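Local structure of Hen1 (Anabaena variabilis, 3JWH) at residues T94-R99 against E124-E129; N19-A24 against A105-E110; W174-T179 against V186-I191. The protein catalyses 2'-O-methylation of the 3'-terminal nucleotide of RNA, probably taking the methyl group from S-adenosylmethionine. All coordinates share one frame; numbering follows the deposited sequence.

Interaction 1: T94-R99 against E124-E129; sequences TYQDKR and ERVLFE
In this Rossmann-like methyltransferase the loop that leaves strand 86-90 runs over the helix 117-131, and the backbone of Thr94, Tyr95 and Gln96 comes down on Val126. Both methyls of the valine take part. CG2 lies against the peptide after Thr94, 3.4 Å from Thr94 O and nearly as close to its carbonyl carbon, while CG1 faces the next carbonyl, 3.7 Å from Tyr95 O. With CG1 anti to the backbone N (chi1 175°) and CG2 anti to the carbonyl carbon, the branches diverge, and the loop runs so that each meets a different carbonyl. Gln96, whose CA is the nearest to that of Val126, adds the aliphatic part of its side chain, with CG 4.4 Å from Val126 CG2. No hydrogen bond joins the segments, so a compact branched residue suits the helix position: its two methyls pack against the loop backbone and ask for no polar partner. The loop holds its own shape. Gln96 is the centre of an inverse gamma turn, and Asp97 OD1 accepts the backbone N of Arg99 at 2.8 Å, an Asx turn. Arg99 then returns to the same carboxylate side-on, NE to Asp97 OD1 at 3.0 Å and NH2 to the syn lone pair of Asp97 OD2 at 2.6 Å, a salt bridge that is likely to fix the turn of the carboxylate. OD1 takes both donors, Arg99 NE and N, from the same face, which is likely to steady the chain where the 3-10 turn begins. Around this contact, Thr94 also touches Ala122 and Gln96 touches Phe130, both of helix 117-131, and Phe100 packs on Val126. Farther round the helix, Leu127 rests on Val136 of strand 135-141 and Phe128 meets Phe207 of strand 202-209 edge-to-face.

Interaction 2: N19-A24 against A105-E110; sequences NGVVAA and AATVIE. With SAH (S-adenosyl-L-homocysteine), chain C.
Val21 points from its helix at the strand, and each of its methyls finds a separate partner. CG2 meets Ile109 CD1 tip to tip at 3.6 Å, and CG1 lies 3.9 Å from Thr107 CG2, the two side chains being set obliquely. These strand residues are two apart and so share the face turned to the helix; beta-branched side chains suit both the extended strand and the close fit. With CG1 of Ile109 anti to the carbonyl carbon (chi1 -45°), CD1 is carried toward the valine. The backbone of Ile109 turns its O to the ligand, accepting the amino N of S-adenosyl-L-homocysteine at 2.9 Å. Beyond the strand end, Glu110 takes a left-handed backbone conformation, and its carbonyl O lies 3.8 Å from SD of the ligand. In the next shell Thr107 OG1 is hydrogen-bonded to Asp35 OD1 in the neighbouring strand, Leu43 touches both Val21 and Thr107, and Glu110 OE2 forms a salt bridge with Arg17 from the helix 13-27 and a hydrogen bond with Thr139. A helix packed on a central parallel strand that ends at the ligand is consistent with the Rossmann-like class I methyltransferase fold, in which the cofactor lies at the C-terminal ends of the parallel strands.

Interaction 3: W174-T179 against V186-I191; sequences WANKIT and VQFQPI
Thr179 and Val186 meet where the two segments bring their CA atoms closest, Thr179 CG2 standing 3.7 Å from Val186 CG1, with the side chains at about a right angle. Both residues use the rotamer that sets one branch between the backbone N and the carbonyl carbon. In Thr179 that branch is OG1 (chi1 74°), which is turned back to donate to Asn176 O at 2.9 Å and leaves the methyl for the strand. In Val186 it is CG1, which also passes 3.8 Å from Asn176 OD1. With an alanine here in place of the threonine, Asn176 O would probably lose its side-chain donor and a gap would open beside Val186 CG1. Farther along, the Phe188 ring presents its edge to the helix: CE1 is 3.7 Å from Ala175 CB, a methyl small enough to admit it, and CE2 lies near Asn176 OD1, the amide standing 89° to the ring plane. The axes of the short segments 174-179 and 186-188 run nearly antiparallel, at 161°, and approach to 9.2 Å. Phe207 of strand 202-209 covers Ala175 and Val186 as well. A helix turning back into an edge strand, itself paired with the antiparallel strand 202-209, forms the edge of the sheet built from the last part of the chain, in the order 3-2-1-4-5-7-6 of class I methyltransferases.

From the N terminus, helix 13-27 opens the longest loop, spanning 80 intervening residues and closed when interaction 2 brings it onto strand 105-109 in the middle of the sheet. Before that closure the chain has passed 94-99, which waits for helix 117-131; interaction 1 therefore crosses interaction 2, and the two are coupled where Leu127 of the helix packs on Ala106 and Val108 of the strand. Interaction 3 follows in series, closing a loop of six residues at the far edge of the sheet. It joins interaction 1 through Trp174 NE1, probably hydrogen-bonded to Glu124 OE2, and through Ile178 against Phe128. Interactions 2 and 3 do not touch, but both reach the same sheet, and Ile191 also rests on helix 13-27.

Interaction 1: T94-R99 against E124-E129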
loop_
_atom_site.group_PDB
_atom_site.type_symbol
_atom_site.label_atom_id
_atom_site.label_comp_id
_atom_site.label_asym_id
_atom_site.label_seq_id
_atom_site.Cartn_x
_atom_site.Cartn_y
_atom_site.Cartn_z
ATOM N N THR A 94 -12.841 1.975 5.299
ATOM C CA THR A 94 -13.661 3.163 5.182
ATOM C C THR A 94 -14.080 3.742 6.526
ATOM O O THR A 94 -14.794 4.742 6.579
ATOM C CB THR A 94 -14.907 2.848 4.353
ATOM O OG1 THR A 94 -15.644 1.804 4.994
ATOM C CG2 THR A 94 -14.507 2.388 2.956
ATOM N N TYR A 95 -13.636 3.128 7.613
ATOM C CA TYR A 95 -13.992 3.612 8.939
ATOM C C TYR A 95 -12.811 4.260 9.659
ATOM O O TYR A 95 -11.701 3.737 9.636
ATOM C CB TYR A 95 -14.532 2.466 9.780
ATOM C CG TYR A 95 -14.851 2.874 11.196
ATOM C CD1 TYR A 95 -15.903 3.748 11.471
ATOM C CD2 TYR A 95 -14.092 2.390 12.264
ATOM C CE1 TYR A 95 -16.193 4.128 12.777
ATOM C CE2 TYR A 95 -14.373 2.763 13.577
ATOM C CZ TYR A 95 -15.425 3.631 13.827
ATOM O OH TYR A 95 -15.706 3.989 15.129
ATOM N N GLN A 96 -13.066 5.394 10.302
ATOM C CA GLN A 96 -12.026 6.120 11.021
ATOM C C GLN A 96 -11.633 5.420 12.302
ATOM O O GLN A 96 -12.205 5.685 13.362
ATOM C CB GLN A 96 -12.491 7.524 11.356
ATOM C CG GLN A 96 -13.137 8.254 10.214
ATOM C CD GLN A 96 -13.243 9.736 10.492
ATOM O OE1 GLN A 96 -13.511 10.147 11.626
ATOM N NE2 GLN A 96 -13.035 10.551 9.459
ATOM N N ASP A 97 -10.644 4.544 12.197
ATOM C CA ASP A 97 -10.154 3.769 13.328
ATOM C C ASP A 97 -8.997 4.504 13.988
ATOM O O ASP A 97 -8.013 4.843 13.326
ATOM C CB ASP A 97 -9.682 2.397 12.839
ATOM C CG ASP A 97 -9.528 1.403 13.953
ATOM O OD1 ASP A 97 -8.950 1.760 15.000
ATOM O OD2 ASP A 97 -9.971 0.245 13.782
ATOM N N LYS A 98 -9.110 4.738 15.294
ATOM C CA LYS A 98 -8.075 5.451 16.028
ATOM C C LYS A 98 -6.747 4.699 16.018
ATOM O O LYS A 98 -5.708 5.276 16.318
ATOM C CB LYS A 98 -8.530 5.711 17.475
ATOM C CG LYS A 98 -9.898 6.392 17.571
ATOM C CD LYS A 98 -9.956 7.733 16.828
ATOM C CE LYS A 98 -9.175 8.827 17.556
ATOM N NZ LYS A 98 -9.267 10.149 16.865
ATOM N N ARG A 99 -6.782 3.416 15.679
ATOM C CA ARG A 99 -5.560 2.615 15.613
ATOM C C ARG A 99 -4.754 2.875 14.324
ATOM O O ARG A 99 -3.664 2.321 14.147
ATOM C CB ARG A 99 -5.897 1.128 15.711
ATOM C CG ARG A 99 -6.374 0.676 17.074
ATOM C CD ARG A 99 -6.907 -0.749 17.017
ATOM N NE ARG A 99 -8.091 -0.853 16.167
ATOM C CZ ARG A 99 -8.783 -1.975 15.973
ATOM N NH1 ARG A 99 -8.416 -3.102 16.571
ATOM N NH2 ARG A 99 -9.834 -1.970 15.166
ATOM N N GLU A 124 -10.539 7.492 1.079
ATOM C CA GLU A 124 -9.653 8.626 0.823
ATOM C C GLU A 124 -9.558 9.557 2.020
ATOM O O GLU A 124 -8.475 10.013 2.359
ATOM C CB GLU A 124 -10.113 9.420 -0.409
ATOM C CG GLU A 124 -9.780 8.761 -1.748
ATOM C CD GLU A 124 -10.550 9.370 -2.919
ATOM O OE1 GLU A 124 -11.179 10.437 -2.731
ATOM O OE2 GLU A 124 -10.520 8.788 -4.026
ATOM N N ARG A 125 -10.693 9.851 2.654
ATOM C CA ARG A 125 -10.697 10.718 3.826
ATOM C C ARG A 125 -10.036 10.008 4.987
ATOM O O ARG A 125 -9.171 10.568 5.652
ATOM C CB ARG A 125 -12.119 11.126 4.202
ATOM C CG ARG A 125 -12.677 12.234 3.320
ATOM C CD ARG A 125 -13.987 12.741 3.875
ATOM N NE ARG A 125 -14.984 11.676 3.909
ATOM C CZ ARG A 125 -15.568 11.170 2.829
ATOM N NH1 ARG A 125 -15.261 11.640 1.623
ATOM N NH2 ARG A 125 -16.458 10.191 2.954
ATOM N N VAL A 126 -10.442 8.770 5.227
ATOM C CA VAL A 126 -9.855 7.994 6.299
ATOM C C VAL A 126 -8.328 8.034 6.200
ATOM O O VAL A 126 -7.627 8.240 7.192
ATOM C CB VAL A 126 -10.307 6.529 6.224
ATOM C CG1 VAL A 126 -9.590 5.701 7.286
ATOM C CG2 VAL A 126 -11.812 6.447 6.398
ATOM N N LEU A 127 -7.820 7.858 4.986
ATOM C CA LEU A 127 -6.387 7.829 4.756
ATOM C C LEU A 127 -5.658 9.179 4.665
ATOM O O LEU A 127 -4.662 9.407 5.361
ATOM C CB LEU A 127 -6.107 7.006 3.487
ATOM C CG LEU A 127 -4.702 7.017 2.883
ATOM C CD1 LEU A 127 -3.706 6.327 3.804
ATOM C CD2 LEU A 127 -4.760 6.301 1.541
ATOM N N PHE A 128 -6.142 10.075 3.817
ATOM C CA PHE A 128 -5.468 11.355 3.641
ATOM C C PHE A 128 -5.892 12.497 4.555
ATOM O O PHE A 128 -5.279 13.556 4.537
ATOM C CB PHE A 128 -5.586 11.786 2.176
ATOM C CG PHE A 128 -4.902 10.850 1.212
ATOM C CD1 PHE A 128 -3.508 10.779 1.161
ATOM C CD2 PHE A 128 -5.646 10.046 0.354
ATOM C CE1 PHE A 128 -2.869 9.921 0.267
ATOM C CE2 PHE A 128 -5.017 9.186 -0.540
ATOM C CZ PHE A 128 -3.627 9.123 -0.586
ATOM N N GLU A 129 -6.922 12.274 5.368
ATOM C CA GLU A 129 -7.432 13.307 6.272
ATOM C C GLU A 129 -7.344 12.839 7.720
ATOM O O GLU A 129 -6.673 13.466 8.547
ATOM C CB GLU A 129 -8.884 13.629 5.896
ATOM C CG GLU A 129 -9.470 14.905 6.482
ATOM C CD GLU A 129 -10.882 15.160 5.967
ATOM O OE1 GLU A 129 -11.025 15.538 4.784
ATOM O OE2 GLU A 129 -11.852 14.959 6.733
#

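Interaction 2: N19-A24 against A105-E110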
loop_
_atom_site.group_PDB
_atom_site.type_symbol
_atom_site.label_atom_id
_atom_site.label_comp_id
_atom_site.label_asym_id
_atom_site.label_seq_id
_atom_site.Cartn_x
_atom_site.Cartn_y
_atom_site.Cartn_z
ATOM N N ASN A 19 9.564 -5.127 -3.798
ATOM C CA ASN A 19 10.861 -4.446 -3.760
ATOM C C ASN A 19 10.658 -2.952 -3.973
ATOM O O ASN A 19 11.311 -2.120 -3.343
ATOM C CB ASN A 19 11.782 -4.980 -4.863
ATOM C CG ASN A 19 12.401 -6.323 -4.514
ATOM O OD1 ASN A 19 13.241 -6.418 -3.615
ATOM N ND2 ASN A 19 11.990 -7.368 -5.226
ATOM N N GLY A 20 9.754 -2.626 -4.884
ATOM C CA GLY A 20 9.475 -1.231 -5.164
ATOM C C GLY A 20 8.888 -0.508 -3.968
ATOM O O GLY A 20 9.210 0.648 -3.730
ATOM N N VAL A 21 8.023 -1.185 -3.219
ATOM C CA VAL A 21 7.389 -0.586 -2.043
ATOM C C VAL A 21 8.399 -0.455 -0.903
ATOM O O VAL A 21 8.515 0.603 -0.286
ATOM C CB VAL A 21 6.181 -1.429 -1.563
ATOM C CG1 VAL A 21 5.603 -0.835 -0.303
ATOM C CG2 VAL A 21 5.122 -1.484 -2.639
ATOM N N VAL A 22 9.143 -1.527 -0.635
ATOM C CA VAL A 22 10.134 -1.490 0.430
ATOM C C VAL A 22 11.154 -0.398 0.167
ATOM O O VAL A 22 11.575 0.310 1.084
ATOM C CB VAL A 22 10.868 -2.834 0.555
ATOM C CG1 VAL A 22 11.958 -2.742 1.601
ATOM C CG2 VAL A 22 9.882 -3.919 0.917
ATOM N N ALA A 23 11.550 -0.277 -1.100
ATOM C CA ALA A 23 12.522 0.732 -1.509
ATOM C C ALA A 23 11.980 2.140 -1.243
ATOM O O ALA A 23 12.694 3.008 -0.745
ATOM C CB ALA A 23 12.849 0.562 -2.994
ATOM N N ALA A 24 10.718 2.374 -1.573
ATOM C CA ALA A 24 10.147 3.695 -1.333
ATOM C C ALA A 24 10.058 4.005 0.168
ATOM O O ALA A 24 10.330 5.124 0.590
ATOM C CB ALA A 24 8.770 3.803 -1.984
ATOM N N ALA A 105 4.215 5.717 7.653
ATOM C CA ALA A 105 3.673 5.468 6.322
ATOM C C ALA A 105 2.542 4.456 6.311
ATOM O O ALA A 105 2.444 3.584 7.175
ATOM C CB ALA A 105 4.797 4.978 5.398
ATOM N N ALA A 106 1.685 4.601 5.314
ATOM C CA ALA A 106 0.580 3.699 5.091
ATOM C C ALA A 106 0.802 3.151 3.672
ATOM O O ALA A 106 1.156 3.902 2.762
ATOM C CB ALA A 106 -0.720 4.461 5.146
ATOM N N THR A 107 0.632 1.852 3.479
ATOM C CA THR A 107 0.781 1.299 2.132
ATOM C C THR A 107 -0.573 0.752 1.731
ATOM O O THR A 107 -1.258 0.132 2.531
ATOM C CB THR A 107 1.831 0.162 2.063
ATOM O OG1 THR A 107 1.513 -0.851 3.031
ATOM C CG2 THR A 107 3.231 0.706 2.309
ATOM N N VAL A 108 -0.965 0.993 0.492
ATOM C CA VAL A 108 -2.247 0.529 -0.023
ATOM C C VAL A 108 -1.837 -0.176 -1.329
ATOM O O VAL A 108 -1.785 0.445 -2.397
ATOM C CB VAL A 108 -3.177 1.738 -0.331
ATOM C CG1 VAL A 108 -4.583 1.269 -0.529
ATOM C CG2 VAL A 108 -3.080 2.785 0.784
ATOM N N ILE A 109 -1.550 -1.467 -1.231
ATOM C CA ILE A 109 -1.069 -2.259 -2.357
ATOM C C ILE A 109 -2.118 -3.090 -3.062
ATOM O O ILE A 109 -2.678 -4.026 -2.486
ATOM C CB ILE A 109 0.046 -3.197 -1.898
ATOM C CG1 ILE A 109 1.011 -2.431 -1.001
ATOM C CG2 ILE A 109 0.810 -3.756 -3.108
ATOM C CD1 ILE A 109 1.638 -1.197 -1.653
ATOM N N GLU A 110 -2.378 -2.744 -4.317
ATOM C CA GLU A 110 -3.365 -3.461 -5.109
ATOM C C GLU A 110 -4.688 -3.516 -4.344
ATOM O O GLU A 110 -5.306 -4.579 -4.204
ATOM C CB GLU A 110 -2.864 -4.877 -5.410
ATOM C CG GLU A 110 -1.428 -4.920 -5.983
ATOM C CD GLU A 110 -1.264 -4.148 -7.305
ATOM O OE1 GLU A 110 -1.876 -4.543 -8.324
ATOM O OE2 GLU A 110 -0.519 -3.148 -7.326
HETATM N N SAH C . -2.188 -6.120 -0.578
HETATM C CA SAH C . -2.242 -7.588 -0.669
HETATM C CB SAH C . -3.344 -7.996 -1.648
HETATM C CG SAH C . -4.689 -7.419 -1.207
HETATM S SD SAH C . -6.074 -7.791 -2.345
HETATM C C SAH C . -0.903 -8.120 -1.183
HETATM O O SAH C . -0.813 -8.306 -2.416
HETATM O OXT SAH C . -0.007 -8.329 -0.335
HETATM C "C5'" SAH C . -7.275 -6.593 -1.659
HETATM C "C4'" SAH C . -7.318 -6.666 -0.132
HETATM O "O4'" SAH C . -8.068 -5.542 0.362
HETATM C "C3'" SAH C . -8.053 -7.932 0.321
HETATM O "O3'" SAH C . -7.452 -8.444 1.513
HETATM C "C2'" SAH C . -9.448 -7.383 0.618
HETATM O "O2'" SAH C . -10.085 -8.220 1.587
HETATM C "C1'" SAH C . -9.044 -6.065 1.275
HETATM N N9 SAH C . -10.175 -5.117 1.365
HETATM C C8 SAH C . -11.024 -4.823 0.383
HETATM N N7 SAH C . -11.892 -3.907 0.804
HETATM C C5 SAH C . -11.597 -3.613 2.066
HETATM C C6 SAH C . -12.136 -2.756 3.012
HETATM N N6 SAH C . -13.197 -2.006 2.715
HETATM N N1 SAH C . -11.586 -2.702 4.227
HETATM C C2 SAH C . -10.538 -3.455 4.537
HETATM N N3 SAH C . -10.001 -4.282 3.663
HETATM C C4 SAH C . -10.501 -4.388 2.425
#

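Interaction 3: W174-T179 against V186-I191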
loop_
_atom_site.group_PDB
_atom_site.type_symbol
_atom_site.label_atom_id
_atom_site.label_comp_id
_atom_site.label_asym_id
_atom_site.label_seq_id
_atom_site.Cartn_x
_atom_site.Cartn_y
_atom_site.Cartn_z
ATOM N N TRP A 174 -6.559 10.540 -10.527
ATOM C CA TRP A 174 -7.039 10.207 -9.197
ATOM C C TRP A 174 -6.058 10.752 -8.171
ATOM O O TRP A 174 -6.463 11.411 -7.212
ATOM C CB TRP A 174 -7.149 8.691 -9.016
ATOM C CG TRP A 174 -7.424 8.299 -7.586
ATOM C CD1 TRP A 174 -8.619 8.416 -6.917
ATOM C CD2 TRP A 174 -6.469 7.839 -6.621
ATOM N NE1 TRP A 174 -8.458 8.070 -5.597
ATOM C CE2 TRP A 174 -7.149 7.714 -5.384
ATOM C CE3 TRP A 174 -5.106 7.525 -6.678
ATOM C CZ2 TRP A 174 -6.504 7.292 -4.211
ATOM C CZ3 TRP A 174 -4.464 7.099 -5.507
ATOM C CH2 TRP A 174 -5.164 6.991 -4.294
ATOM N N ALA A 175 -4.770 10.482 -8.390
ATOM C CA ALA A 175 -3.719 10.908 -7.477
ATOM C C ALA A 175 -3.511 12.409 -7.450
ATOM O O ALA A 175 -3.233 12.984 -6.401
ATOM C CB ALA A 175 -2.412 10.207 -7.817
ATOM N N ASN A 176 -3.627 13.046 -8.608
ATOM C CA ASN A 176 -3.460 14.484 -8.668
ATOM C C ASN A 176 -4.661 15.111 -7.960
ATOM O O ASN A 176 -4.514 16.108 -7.258
ATOM C CB ASN A 176 -3.369 14.970 -10.122
ATOM C CG ASN A 176 -2.022 14.655 -10.759
ATOM O OD1 ASN A 176 -0.975 14.787 -10.125
ATOM N ND2 ASN A 176 -2.044 14.256 -12.031
ATOM N N LYS A 177 -5.838 14.527 -8.137
ATOM C CA LYS A 177 -7.028 15.046 -7.467
ATOM C C LYS A 177 -6.802 14.927 -5.963
ATOM O O LYS A 177 -7.343 15.716 -5.201
ATOM C CB LYS A 177 -8.290 14.263 -7.850
ATOM C CG LYS A 177 -8.990 14.721 -9.124
ATOM C CD LYS A 177 -9.819 15.969 -8.898
ATOM C CE LYS A 177 -10.497 16.416 -10.185
ATOM N NZ LYS A 177 -11.382 17.616 -10.017
ATOM N N ILE A 178 -6.009 13.946 -5.532
ATOM C CA ILE A 178 -5.754 13.789 -4.105
ATOM C C ILE A 178 -4.919 14.956 -3.583
ATOM O O ILE A 178 -5.201 15.502 -2.518
ATOM C CB ILE A 178 -5.015 12.459 -3.781
ATOM C CG1 ILE A 178 -5.955 11.258 -3.975
ATOM C CG2 ILE A 178 -4.497 12.487 -2.357
ATOM C CD1 ILE A 178 -7.160 11.241 -3.033
ATOM N N THR A 179 -3.903 15.357 -4.340
ATOM C CA THR A 179 -3.048 16.451 -3.891
ATOM C C THR A 179 -3.749 17.806 -3.940
ATOM O O THR A 179 -3.209 18.802 -3.466
ATOM C CB THR A 179 -1.776 16.558 -4.742
ATOM O OG1 THR A 179 -2.126 17.117 -6.008
ATOM C CG2 THR A 179 -1.131 15.179 -4.940
ATOM N N VAL A 186 2.474 14.380 -4.888
ATOM C CA VAL A 186 2.658 13.024 -5.369
ATOM C C VAL A 186 3.770 12.865 -6.406
ATOM O O VAL A 186 4.059 13.783 -7.172
ATOM C CB VAL A 186 1.324 12.520 -5.973
ATOM C CG1 VAL A 186 1.049 13.240 -7.294
ATOM C CG2 VAL A 186 1.347 11.021 -6.145
ATOM N N GLN A 187 4.391 11.693 -6.409
ATOM C CA GLN A 187 5.441 11.359 -7.364
ATOM C C GLN A 187 5.079 9.991 -7.928
ATOM O O GLN A 187 4.694 9.089 -7.184
ATOM C CB GLN A 187 6.810 11.274 -6.681
ATOM C CG GLN A 187 7.537 12.599 -6.545
ATOM C CD GLN A 187 7.806 13.248 -7.888
ATOM O OE1 GLN A 187 8.394 12.630 -8.784
ATOM N NE2 GLN A 187 7.377 14.503 -8.041
ATOM N N PHE A 188 5.170 9.839 -9.242
ATOM C CA PHE A 188 4.863 8.558 -9.851
ATOM C C PHE A 188 6.149 7.805 -10.139
ATOM O O PHE A 188 7.167 8.403 -10.479
ATOM C CB PHE A 188 4.036 8.769 -11.109
ATOM C CG PHE A 188 2.733 9.451 -10.843
ATOM C CD1 PHE A 188 1.695 8.774 -10.209
ATOM C CD2 PHE A 188 2.551 10.788 -11.189
ATOM C CE1 PHE A 188 0.497 9.424 -9.924
ATOM C CE2 PHE A 188 1.366 11.439 -10.909
ATOM C CZ PHE A 188 0.334 10.758 -10.275
ATOM N N GLN A 189 6.102 6.492 -9.960
ATOM C CA GLN A 189 7.264 5.638 -10.160
ATOM C C GLN A 189 6.822 4.243 -10.575
ATOM O O GLN A 189 6.615 3.380 -9.724
ATOM C CB GLN A 189 8.059 5.537 -8.856
ATOM C CG GLN A 189 8.668 6.848 -8.371
ATOM C CD GLN A 189 8.951 6.854 -6.871
ATOM O OE1 GLN A 189 9.466 5.880 -6.314
ATOM N NE2 GLN A 189 8.618 7.965 -6.212
ATOM N N PRO A 190 6.667 3.997 -11.884
ATOM C CA PRO A 190 6.246 2.659 -12.315
ATOM C C PRO A 190 7.260 1.624 -11.833
ATOM O O PRO A 190 8.449 1.921 -11.728
ATOM C CB PRO A 190 6.207 2.785 -13.840
ATOM C CG PRO A 190 7.277 3.790 -14.118
ATOM C CD PRO A 190 7.013 4.833 -13.047
ATOM N N ILE A 191 6.799 0.418 -11.523
ATOM C CA ILE A 191 7.714 -0.602 -11.040
ATOM C C ILE A 191 8.004 -1.694 -12.065
ATOM O O ILE A 191 9.059 -2.328 -12.017
ATOM C CB ILE A 191 7.198 -1.231 -9.716
ATOM C CG1 ILE A 191 5.938 -2.059 -9.959
ATOM C CG2 ILE A 191 6.905 -0.129 -8.707
ATOM C CD1 ILE A 191 6.207 -3.470 -10.467
#